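Local coordinates for protein CHIR AB1 (Gallus gallus, PDB 2VSD) that acts as an avian Fc receptor, its extracellular immunoglobulin domain probably binding the Fc region of chicken IgY, at the glycan on Asn40. Sequence-based numbering; all coordinates share one arbitrary frame.

The glycan on Asn40. Residues 39-40, 65-66, 68-69. With NAG (2-acetamido-2-deoxy-beta-D-glucopyranose), chain B; NAG (2-acetamido-2-deoxy-beta-D-glucopyranose), chain C; BMA (beta-D-mannopyranose), chain D.
The chain of three sugars starts at Asn40, whose side-chain nitrogen ND2 is bonded to C1 of the first N-acetylglucosamine (chain B) at 1.5 Å. With Asn40-Gly-Thr in the sequence, this is a classical N-glycosylation sequon. The asparagine sits in the loop just after strand 33-39 with a positive phi of 55°, and its CG lies anti to the carbonyl carbon, sending the amide toward the 3-10 helix 65-67. The main polar grip on the protein comes from that helix: the acetamido N2 of the first sugar donates to the backbone carbonyl O of Glu66 at 2.8 Å. The bond is fairly straight, 158° at the hydrogen, and arrives in the carbonyl plane on a lone pair, so it should limit swivelling about the N-glycosidic bond to Asn40. The second N-acetylglucosamine (chain C) is tied in through water 1, which lies 2.8 Å from Leu65 O and 2.9 Å from the acetamido O7 of that sugar. Within the glycan, NAG (chain B) O3 donates to the ring oxygen, NAG (chain C) O5, at 2.6 Å, which should restrain rotation about the linkage between them.

Packing is looser and follows the sugars outward. Leu39, its CG anti to the backbone N (chi1 168°), turns CD2 toward the acetamido group of the first sugar. Gly69 CA lies over one face of the first ring, near C5, and Ala68 O over the same face near C1. Glu66 CB and CG border O3 of the first sugar and the C6-O6 arm of the second, and the extended chain carries the carboxylate away. Ala68 CB meets the acetamido O7 of that second sugar. At the far end Leu65 CD1 reaches the mannose at C5, 3.8 Å away, a slight contact that leaves most of this sugar unburied. The site is an N-glycan attachment point at one end of the immunoglobulin domain, where the inner sugars probably shield and steady the surface around the 3-10 turn.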
loop_
_atom_site.group_PDB
_atom_site.type_symbol
_atom_site.label_atom_id
_atom_site.label_comp_id
_atom_site.label_asym_id
_atom_site.label_seq_id
_atom_site.Cartn_x
_atom_site.Cartn_y
_atom_site.Cartn_z
ATOM N N LEU A 39 3.677 -3.275 8.469
ATOM C CA LEU A 39 3.717 -3.758 9.862
ATOM C C LEU A 39 2.835 -5.004 9.968
ATOM O O LEU A 39 1.635 -4.932 9.626
ATOM C CB LEU A 39 3.236 -2.646 10.830
ATOM C CG LEU A 39 2.943 -3.072 12.281
ATOM C CD1 LEU A 39 4.183 -3.780 12.921
ATOM C CD2 LEU A 39 2.518 -1.891 13.161
ATOM N N ASN A 40 3.417 -6.140 10.396
ATOM C CA ASN A 40 2.645 -7.388 10.556
ATOM C C ASN A 40 1.914 -7.765 9.262
ATOM O O ASN A 40 0.781 -8.302 9.284
ATOM C CB ASN A 40 1.623 -7.284 11.702
ATOM C CG ASN A 40 2.263 -7.076 13.064
ATOM O OD1 ASN A 40 3.492 -7.155 13.227
ATOM N ND2 ASN A 40 1.396 -6.748 14.048
ATOM N N LEU A 65 0.753 0.209 22.292
ATOM C CA LEU A 65 1.330 -1.125 22.303
ATOM C C LEU A 65 1.260 -1.795 20.930
ATOM O O LEU A 65 2.084 -2.693 20.663
ATOM C CB LEU A 65 0.575 -2.004 23.307
ATOM C CG LEU A 65 0.705 -1.560 24.771
ATOM C CD1 LEU A 65 -0.183 -2.492 25.642
ATOM C CD2 LEU A 65 2.115 -1.515 25.263
ATOM N N GLU A 66 0.316 -1.384 20.092
ATOM C CA GLU A 66 0.170 -1.986 18.766
ATOM C C GLU A 66 1.240 -1.556 17.768
ATOM O O GLU A 66 1.303 -2.087 16.656
ATOM C CB GLU A 66 -1.258 -1.815 18.213
ATOM C CG GLU A 66 -2.309 -2.504 19.141
ATOM C CD GLU A 66 -3.725 -2.357 18.613
ATOM O OE1 GLU A 66 -3.941 -1.501 17.730
ATOM O OE2 GLU A 66 -4.622 -3.092 19.099
ATOM N N ALA A 68 4.297 -2.221 18.332
ATOM C CA ALA A 68 5.242 -3.332 18.370
ATOM C C ALA A 68 4.993 -4.259 17.178
ATOM O O ALA A 68 3.897 -4.302 16.643
ATOM C CB ALA A 68 5.070 -4.101 19.691
ATOM N N GLY A 69 6.012 -4.982 16.731
ATOM C CA GLY A 69 5.733 -6.030 15.744
ATOM C C GLY A 69 6.756 -6.097 14.641
ATOM O O GLY A 69 7.889 -5.601 14.780
HETATM C C1 NAG B . 1.841 -6.525 15.413
HETATM C C2 NAG B . 0.671 -5.827 16.119
HETATM C C3 NAG B . 0.847 -5.718 17.653
HETATM C C4 NAG B . 1.392 -7.023 18.246
HETATM C C5 NAG B . 2.557 -7.554 17.388
HETATM C C6 NAG B . 3.158 -8.891 17.855
HETATM C C7 NAG B . -0.543 -4.228 14.663
HETATM C C8 NAG B . -1.223 -5.378 14.039
HETATM N N2 NAG B . 0.405 -4.481 15.585
HETATM O O3 NAG B . -0.411 -5.358 18.232
HETATM O O4 NAG B . 1.957 -6.873 19.539
HETATM O O5 NAG B . 2.112 -7.746 16.050
HETATM O O6 NAG B . 2.102 -9.846 17.968
HETATM O O7 NAG B . -0.857 -3.090 14.233
HETATM C C1 NAG C . 1.158 -6.583 20.725
HETATM C C2 NAG C . 1.743 -7.232 22.000
HETATM C C3 NAG C . 0.714 -7.732 22.994
HETATM C C4 NAG C . -0.544 -6.871 22.984
HETATM C C5 NAG C . -1.169 -6.848 21.580
HETATM C C6 NAG C . -2.329 -5.864 21.398
HETATM C C7 NAG C . 4.075 -7.826 21.732
HETATM C C8 NAG C . 5.126 -8.867 21.485
HETATM N N2 NAG C . 2.809 -8.213 21.766
HETATM O O3 NAG C . 1.331 -7.710 24.266
HETATM O O4 NAG C . -1.449 -7.535 23.843
HETATM O O5 NAG C . -0.245 -6.493 20.558
HETATM O O6 NAG C . -1.987 -4.631 22.014
HETATM O O7 NAG C . 4.436 -6.648 21.866
HETATM C C1 BMA D . -2.086 -6.660 24.769
HETATM C C2 BMA D . -3.440 -7.284 25.128
HETATM C C3 BMA D . -4.121 -6.416 26.190
HETATM C C4 BMA D . -3.192 -6.219 27.386
HETATM C C5 BMA D . -1.859 -5.652 26.901
HETATM C C6 BMA D . -0.887 -5.506 28.061
HETATM O O2 BMA D . -3.203 -8.610 25.591
HETATM O O3 BMA D . -5.388 -6.943 26.563
HETATM O O4 BMA D . -3.741 -5.321 28.326
HETATM O O5 BMA D . -1.279 -6.503 25.923
HETATM O O6 BMA D . -0.675 -6.787 28.599
HETATM O O HOH W 1 3.532 -4.055 22.670
#